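Local atomic coordinates of RNA pseudouridylate synthase domain-containing protein 4 (Homo sapiens, PDB entry 5UBA), a protein that catalyses the isomerisation of uridine to pseudouridine in mitochondrial RNAs, including 16S ribosomal RNA, a modification required for assembly of a functional mitochondrial ribosome. Residues Lys236-Glu241 against His284-Glu289; Tyr115-Val120 against Cys211-Asp216; Leu36-Lys41 against Val89-Trp94. All coordinates share one frame; numbering follows the deposited sequence.

Interaction 1 of 3, residues Lys236-Glu241 against His284-Glu289; sequences KKLGLE and HRLRLE
Arg285 grips the carbonyl of Lys237 side-on with two nitrogens. Its NE lies 2.8 Å from Lys237 O, at an N-H...O angle of 163°, while NH1 makes a longer, more bent bond to Lys237 O at 3.3 Å. Bends at chi2 and chi3 (-50° and -51°) bring the guanidinium to the carbonyl, whose oxygen lies at its edge, in its plane. Lys237 buries more surface than any other residue of the contact: its CB passes 3.4 Å from Arg285 O, and the extended chain crosses Arg287 at about a right angle, CE lying over one guanidinium face, offset toward its rim. A water accepts from Lys237 NZ (3.1 Å) and donates to Leu286 O (2.7 Å). Beneath this polar layer, Leu238 CD2 meets Leu286 CG at 3.9 Å, and Leu286 packs on Ile118 and Leu214. Helices 232-238 and 277-285 end in Schellman motifs, with Gly239 and Arg287 at positive phi. An alanine in place of Arg285 would probably leave Lys237 O without both guanidinium donors and loosen the join between the helix ends. Since the acceptor lies in the last turn of helix 232-238, the positive guanidinium is likely to offset the partial negative charge there.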
# COMPACT_ATOMS: atom_id res chain seq x y z
N LYS A 236 20.78 -14.21 2.76
CA LYS A 236 22.16 -13.87 2.41
C LYS A 236 22.23 -12.64 1.51
O LYS A 236 23.05 -11.75 1.73
CB LYS A 236 22.85 -15.08 1.76
CG LYS A 236 24.32 -14.88 1.48
CD LYS A 236 24.98 -16.23 1.17
CE LYS A 236 25.82 -16.16 -0.09
NZ LYS A 236 26.92 -15.17 -0.01
N LYS A 237 21.34 -12.55 0.51
CA LYS A 237 21.24 -11.35 -0.33
C LYS A 237 20.94 -10.09 0.50
O LYS A 237 21.59 -9.06 0.34
CB LYS A 237 20.20 -11.54 -1.42
CG LYS A 237 20.62 -12.47 -2.54
CD LYS A 237 19.42 -12.78 -3.44
CE LYS A 237 19.80 -13.60 -4.65
NZ LYS A 237 18.60 -14.32 -5.15
N LEU A 238 20.00 -10.23 1.43
CA LEU A 238 19.62 -9.11 2.29
C LEU A 238 20.64 -8.77 3.36
O LEU A 238 20.55 -7.70 3.93
CB LEU A 238 18.27 -9.36 2.95
CG LEU A 238 17.06 -9.45 2.01
CD1 LEU A 238 15.85 -9.81 2.81
CD2 LEU A 238 16.84 -8.13 1.29
N GLY A 239 21.58 -9.68 3.64
CA GLY A 239 22.57 -9.47 4.69
C GLY A 239 22.04 -9.62 6.09
O GLY A 239 22.54 -8.96 7.01
N LEU A 240 21.06 -10.50 6.27
CA LEU A 240 20.34 -10.67 7.54
C LEU A 240 20.41 -12.09 8.04
O LEU A 240 20.46 -13.02 7.24
CB LEU A 240 18.86 -10.29 7.38
CG LEU A 240 18.57 -8.81 7.17
CD1 LEU A 240 17.10 -8.61 6.77
CD2 LEU A 240 18.89 -8.01 8.43
N GLU A 241 20.41 -12.27 9.37
CA GLU A 241 20.19 -13.59 9.97
C GLU A 241 18.69 -13.80 10.15
O GLU A 241 17.93 -12.81 10.28
CB GLU A 241 20.94 -13.70 11.31
CG GLU A 241 22.36 -13.15 11.27
N HIS A 284 17.99 -3.52 -4.69
CA HIS A 284 19.37 -3.72 -5.10
C HIS A 284 19.92 -5.01 -4.52
O HIS A 284 20.58 -5.80 -5.24
CB HIS A 284 20.24 -2.57 -4.60
CG HIS A 284 21.68 -2.73 -4.97
ND1 HIS A 284 22.64 -3.11 -4.06
CD2 HIS A 284 22.30 -2.62 -6.16
CE1 HIS A 284 23.81 -3.19 -4.68
NE2 HIS A 284 23.63 -2.91 -5.95
N ARG A 285 19.67 -5.26 -3.24
CA ARG A 285 20.19 -6.46 -2.58
C ARG A 285 19.62 -7.73 -3.19
O ARG A 285 20.32 -8.76 -3.29
CB ARG A 285 19.91 -6.46 -1.07
CG ARG A 285 20.61 -5.36 -0.27
CD ARG A 285 22.08 -5.28 -0.54
NE ARG A 285 22.73 -6.57 -0.42
CZ ARG A 285 24.01 -6.78 -0.75
NH1 ARG A 285 24.54 -7.99 -0.62
NH2 ARG A 285 24.75 -5.78 -1.22
N LEU A 286 18.35 -7.69 -3.59
CA LEU A 286 17.67 -8.84 -4.14
C LEU A 286 17.91 -9.01 -5.64
O LEU A 286 17.41 -9.96 -6.22
CB LEU A 286 16.16 -8.74 -3.86
CG LEU A 286 15.81 -8.91 -2.39
CD1 LEU A 286 14.36 -8.51 -2.16
CD2 LEU A 286 16.06 -10.31 -1.89
N ARG A 287 18.68 -8.11 -6.25
CA ARG A 287 19.07 -8.15 -7.67
C ARG A 287 17.91 -7.94 -8.61
O ARG A 287 17.88 -8.48 -9.71
CB ARG A 287 19.84 -9.42 -8.00
CG ARG A 287 20.99 -9.63 -7.02
CD ARG A 287 21.67 -10.94 -7.24
NE ARG A 287 22.69 -11.14 -6.21
CZ ARG A 287 23.51 -12.19 -6.15
NH1 ARG A 287 24.39 -12.28 -5.15
NH2 ARG A 287 23.43 -13.17 -7.06
N LEU A 288 16.96 -7.13 -8.13
CA LEU A 288 15.83 -6.68 -8.93
C LEU A 288 16.17 -5.35 -9.55
O LEU A 288 16.99 -4.61 -9.03
CB LEU A 288 14.59 -6.55 -8.04
CG LEU A 288 14.12 -7.89 -7.46
CD1 LEU A 288 13.08 -7.70 -6.35
CD2 LEU A 288 13.56 -8.81 -8.54
N GLU A 289 15.57 -5.08 -10.70
CA GLU A 289 15.84 -3.88 -11.46
C GLU A 289 14.61 -2.98 -11.48
O GLU A 289 13.48 -3.45 -11.45
CB GLU A 289 16.17 -4.27 -12.90
CG GLU A 289 17.34 -5.24 -13.01
CD GLU A 289 17.83 -5.42 -14.44
OE1 GLU A 289 17.54 -6.47 -15.07
OE2 GLU A 289 18.51 -4.50 -14.95
O HOH W 1 16.29 -12.35 -5.48

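Interaction 2 of 3, residues Tyr115-Val120 against Cys211-Asp216; sequences YWAITV and CPILGD
Thr119 and Ile213 bring their backbones to a CA-CA separation of 4.2 Å, and this single beta bridge is the tight part of the contact. Leu214 N donates to Ile118 O at 2.8 Å and Val120 N to Pro212 O at 2.9 Å, with N-H...O angles of 172° and 173°. CA-H...O contacts fill in between them: Thr119 CA approaches Pro212 O, and Ile213 CA approaches Ile118 O at 3.3 Å. Next to the bridge, Ile118 and Leu214 lie side by side and point the same way, CG2 of Ile118 being 4.1 Å from Leu214 CB; Leu214 CG is anti to its backbone N (chi1 180°). Ile213 CD1 touches Ala117 CB at 4.0 Å and also packs against helix 200-209. Strand 112-120 belongs to the mixed central sheet of the pseudouridine synthase domain, and the chain after helix 200-209 crosses its end, turning away through a type II beta turn from Ile213 to Asp216. Asp216 then forms a salt bridge with Arg202, and the Ile213 side chain lies about 9 Å from that of Asp83, the probable catalytic aspartate. The looser side is the apolar fringe of partly exposed Val120, although its N is firmly bonded: Val120 CB stands 4.4 Å from Pro212 CG. Val120 O has no conventional hydrogen-bond partner in the model and meets Cys211 CA through a CA-H...O contact.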
# COMPACT_ATOMS: atom_id res chain seq x y z
N TYR A 115 0.49 0.54 -7.13
CA TYR A 115 1.36 0.25 -6.01
C TYR A 115 2.50 -0.59 -6.51
O TYR A 115 2.35 -1.34 -7.47
CB TYR A 115 0.64 -0.50 -4.92
CG TYR A 115 -0.41 0.28 -4.18
CD1 TYR A 115 -1.61 0.57 -4.79
CD2 TYR A 115 -0.22 0.63 -2.85
CE1 TYR A 115 -2.61 1.26 -4.12
CE2 TYR A 115 -1.20 1.33 -2.16
CZ TYR A 115 -2.39 1.60 -2.80
OH TYR A 115 -3.38 2.29 -2.11
N TRP A 116 3.65 -0.45 -5.87
CA TRP A 116 4.79 -1.33 -6.13
C TRP A 116 5.07 -2.11 -4.86
O TRP A 116 5.09 -1.55 -3.75
CB TRP A 116 6.02 -0.53 -6.52
CG TRP A 116 6.01 -0.03 -7.95
CD1 TRP A 116 4.98 -0.04 -8.85
CD2 TRP A 116 7.12 0.54 -8.62
NE1 TRP A 116 5.39 0.52 -10.05
CE2 TRP A 116 6.70 0.89 -9.93
CE3 TRP A 116 8.43 0.81 -8.24
CZ2 TRP A 116 7.55 1.48 -10.85
CZ3 TRP A 116 9.29 1.39 -9.18
CH2 TRP A 116 8.85 1.71 -10.46
N ALA A 117 5.35 -3.41 -5.02
CA ALA A 117 5.68 -4.28 -3.91
C ALA A 117 6.82 -5.20 -4.30
O ALA A 117 6.95 -5.58 -5.46
CB ALA A 117 4.50 -5.11 -3.49
N ILE A 118 7.63 -5.56 -3.32
CA ILE A 118 8.56 -6.69 -3.49
C ILE A 118 7.90 -7.89 -2.89
O ILE A 118 7.41 -7.85 -1.76
CB ILE A 118 9.90 -6.44 -2.79
CG1 ILE A 118 10.58 -5.23 -3.40
CG2 ILE A 118 10.78 -7.71 -2.90
CD1 ILE A 118 11.93 -4.93 -2.76
N THR A 119 7.90 -8.99 -3.66
CA THR A 119 7.30 -10.24 -3.22
C THR A 119 8.35 -11.29 -3.07
O THR A 119 9.38 -11.28 -3.74
CB THR A 119 6.19 -10.76 -4.18
OG1 THR A 119 6.74 -11.00 -5.48
CG2 THR A 119 5.07 -9.73 -4.29
N VAL A 120 8.07 -12.17 -2.14
CA VAL A 120 8.80 -13.40 -1.93
C VAL A 120 8.15 -14.38 -2.94
O VAL A 120 6.93 -14.52 -2.97
CB VAL A 120 8.60 -13.87 -0.48
CG1 VAL A 120 9.23 -15.24 -0.25
CG2 VAL A 120 9.11 -12.82 0.50
N CYS A 211 2.64 -15.43 -3.06
CA CYS A 211 3.75 -14.52 -3.21
C CYS A 211 3.59 -13.38 -2.22
O CYS A 211 3.32 -12.25 -2.62
CB CYS A 211 3.85 -13.97 -4.63
SG CYS A 211 4.22 -15.22 -5.90
N PRO A 212 3.77 -13.67 -0.92
CA PRO A 212 3.56 -12.58 0.04
C PRO A 212 4.56 -11.46 -0.14
O PRO A 212 5.70 -11.64 -0.57
CB PRO A 212 3.74 -13.25 1.40
CG PRO A 212 4.58 -14.45 1.12
CD PRO A 212 4.27 -14.90 -0.28
N ILE A 213 4.13 -10.26 0.22
CA ILE A 213 5.03 -9.12 0.18
C ILE A 213 6.16 -9.31 1.19
O ILE A 213 5.92 -9.82 2.30
CB ILE A 213 4.23 -7.83 0.45
CG1 ILE A 213 3.17 -7.62 -0.64
CG2 ILE A 213 5.14 -6.62 0.56
CD1 ILE A 213 2.32 -6.41 -0.43
N LEU A 214 7.36 -8.88 0.81
CA LEU A 214 8.52 -8.90 1.69
C LEU A 214 8.20 -8.09 2.95
O LEU A 214 7.76 -6.94 2.85
CB LEU A 214 9.74 -8.30 1.01
CG LEU A 214 11.04 -8.25 1.82
CD1 LEU A 214 11.53 -9.64 2.21
CD2 LEU A 214 12.10 -7.53 1.02
N GLY A 215 8.38 -8.70 4.12
CA GLY A 215 8.06 -8.04 5.37
C GLY A 215 6.66 -8.25 5.86
O GLY A 215 6.32 -7.72 6.89
N ASP A 216 5.83 -9.00 5.12
CA ASP A 216 4.46 -9.21 5.54
C ASP A 216 4.37 -10.39 6.52
O ASP A 216 3.94 -11.47 6.16
CB ASP A 216 3.51 -9.41 4.35
CG ASP A 216 2.08 -9.18 4.74
OD1 ASP A 216 1.75 -9.21 5.95
OD2 ASP A 216 1.27 -8.88 3.83

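Interaction 3 of 3, residues Leu36-Lys41 against Val89-Trp94; sequences LVVINK and VMVLAW
Val37 pairs with Leu92, and Ile39 with Met90, through four backbone hydrogen bonds, two in each antiparallel hydrogen-bonded pair. Ile39 N to Met90 O is the shortest at 2.8 Å; Val37 N reaches Leu92 O from above the carbonyl plane. The strands run 154° apart in direction, with axes 4.6 Å from each other. On the face bearing Leu36, Val38, Val89 and Val91, Leu36 CD2 meets Val91 CG1 at 3.8 Å, and CG1 of Val38 meets CG1 of Val89 at 3.7 Å. On the opposite face Ile39 lies alongside Met90: its CG1 sits between backbone N and carbonyl carbon (chi1 64°), which sets it 3.9 Å from Met90 CB. Lys41 CD touches Met90 SD at 4.1 Å. Val37 CG2 approaches Trp94 NE1 at 3.6 Å, while the Trp94 ring stacks on His69. Further out, strands 252-259 and 269-272 cover the first face, and helix 57-69 packs on the second through Ile57 and Leu68. Lys41 NZ is held by the carbonyls of Thr86, Lys84 and Leu45. Strands 36-41 and 89-93 form the inner pair of the four-stranded antiparallel sheet in this RluA-family domain, with the Lys41 side chain about 6 Å from that of Asp83, the probable catalytic residue.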
# COMPACT_ATOMS: atom_id res chain seq x y z
N LEU A 36 -5.12 21.14 -3.98
CA LEU A 36 -4.54 19.95 -3.35
C LEU A 36 -3.14 20.18 -2.80
O LEU A 36 -2.37 20.98 -3.33
CB LEU A 36 -4.45 18.80 -4.36
CG LEU A 36 -5.68 18.44 -5.17
CD1 LEU A 36 -5.31 17.30 -6.12
CD2 LEU A 36 -6.80 18.00 -4.26
N VAL A 37 -2.84 19.43 -1.75
CA VAL A 37 -1.46 19.23 -1.27
C VAL A 37 -1.23 17.72 -1.30
O VAL A 37 -1.92 16.98 -0.61
CB VAL A 37 -1.26 19.75 0.16
CG1 VAL A 37 0.18 19.49 0.61
CG2 VAL A 37 -1.55 21.25 0.22
N VAL A 38 -0.24 17.29 -2.07
CA VAL A 38 0.04 15.85 -2.20
C VAL A 38 1.33 15.56 -1.45
O VAL A 38 2.37 16.12 -1.81
CB VAL A 38 0.13 15.40 -3.66
CG1 VAL A 38 0.28 13.88 -3.72
CG2 VAL A 38 -1.09 15.89 -4.43
N ILE A 39 1.24 14.70 -0.46
CA ILE A 39 2.39 14.33 0.38
C ILE A 39 2.88 12.92 0.06
O ILE A 39 2.22 12.13 -0.63
CB ILE A 39 2.08 14.45 1.88
CG1 ILE A 39 0.99 13.49 2.32
CG2 ILE A 39 1.71 15.89 2.23
CD1 ILE A 39 0.80 13.43 3.81
N ASN A 40 4.06 12.63 0.59
CA ASN A 40 4.67 11.32 0.57
C ASN A 40 4.58 10.77 1.98
O ASN A 40 5.33 11.19 2.90
CB ASN A 40 6.11 11.46 0.08
CG ASN A 40 6.88 10.17 0.14
OD1 ASN A 40 6.35 9.14 0.54
ND2 ASN A 40 8.14 10.22 -0.27
N LYS A 41 3.62 9.88 2.21
CA LYS A 41 3.37 9.39 3.56
C LYS A 41 4.53 8.50 4.00
O LYS A 41 4.87 7.56 3.29
CB LYS A 41 2.05 8.62 3.69
CG LYS A 41 1.65 8.38 5.15
CD LYS A 41 0.47 7.45 5.34
CE LYS A 41 0.80 6.00 5.21
NZ LYS A 41 1.85 5.44 6.13
N VAL A 89 2.14 8.09 -2.19
CA VAL A 89 1.29 9.20 -2.62
C VAL A 89 0.01 9.32 -1.80
O VAL A 89 -0.78 8.38 -1.69
CB VAL A 89 0.87 9.07 -4.11
CG1 VAL A 89 0.00 10.26 -4.52
CG2 VAL A 89 2.07 9.02 -5.04
N MET A 90 -0.19 10.49 -1.22
CA MET A 90 -1.39 10.76 -0.42
C MET A 90 -1.87 12.19 -0.68
O MET A 90 -1.14 13.16 -0.46
CB MET A 90 -1.15 10.50 1.06
CG MET A 90 -2.38 10.67 1.92
SD MET A 90 -2.00 10.27 3.63
CE MET A 90 -3.57 10.68 4.38
N VAL A 91 -3.12 12.30 -1.15
CA VAL A 91 -3.73 13.56 -1.55
C VAL A 91 -4.55 14.16 -0.39
O VAL A 91 -5.38 13.49 0.22
CB VAL A 91 -4.69 13.34 -2.75
CG1 VAL A 91 -5.36 14.63 -3.15
CG2 VAL A 91 -3.95 12.74 -3.94
N LEU A 92 -4.26 15.42 -0.11
CA LEU A 92 -5.00 16.23 0.85
C LEU A 92 -5.61 17.40 0.10
O LEU A 92 -5.10 17.82 -0.93
CB LEU A 92 -4.04 16.78 1.91
CG LEU A 92 -3.17 15.77 2.64
CD1 LEU A 92 -2.18 16.46 3.59
CD2 LEU A 92 -4.02 14.80 3.40
N ALA A 93 -6.72 17.93 0.62
CA ALA A 93 -7.39 19.08 0.02
C ALA A 93 -7.59 20.23 1.00
O ALA A 93 -7.92 19.99 2.16
CB ALA A 93 -8.74 18.69 -0.52
N TRP A 94 -7.46 21.43 0.49
CA TRP A 94 -7.72 22.64 1.29
C TRP A 94 -9.19 22.81 1.69
O TRP A 94 -9.49 23.18 2.82
CB TRP A 94 -7.28 23.86 0.48
CG TRP A 94 -5.81 23.98 0.38
CD1 TRP A 94 -5.04 23.87 -0.73
CD2 TRP A 94 -4.92 24.26 1.46
NE1 TRP A 94 -3.71 24.05 -0.41
CE2 TRP A 94 -3.62 24.28 0.94
CE3 TRP A 94 -5.11 24.48 2.83
CZ2 TRP A 94 -2.48 24.54 1.74
CZ3 TRP A 94 -3.99 24.74 3.63
CH2 TRP A 94 -2.70 24.75 3.07

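Along the chain the three contacts come in series: interaction 3 closes first, then interaction 2, then interaction 1. Interactions 1 and 2 are neighbours, their centres 14 Å apart, and they touch where Leu286 CD1 meets Ile118 CG2 at 3.7 Å; helix 277-285 also packs on Ile118, so the surface join of two helix ends continues into the buried C-terminal end of strand 112-120. Interaction 3 lies across the chain's centre from interaction 2, 24 Å between centres, in the four-stranded sheet rather than the mixed one. Strand 252-259 connects the two regions, pairing with strand 112-120 and packing on Leu36 and Val91. Asp83 lies near interactions 2 and 3, whereas interaction 1 is remote from it.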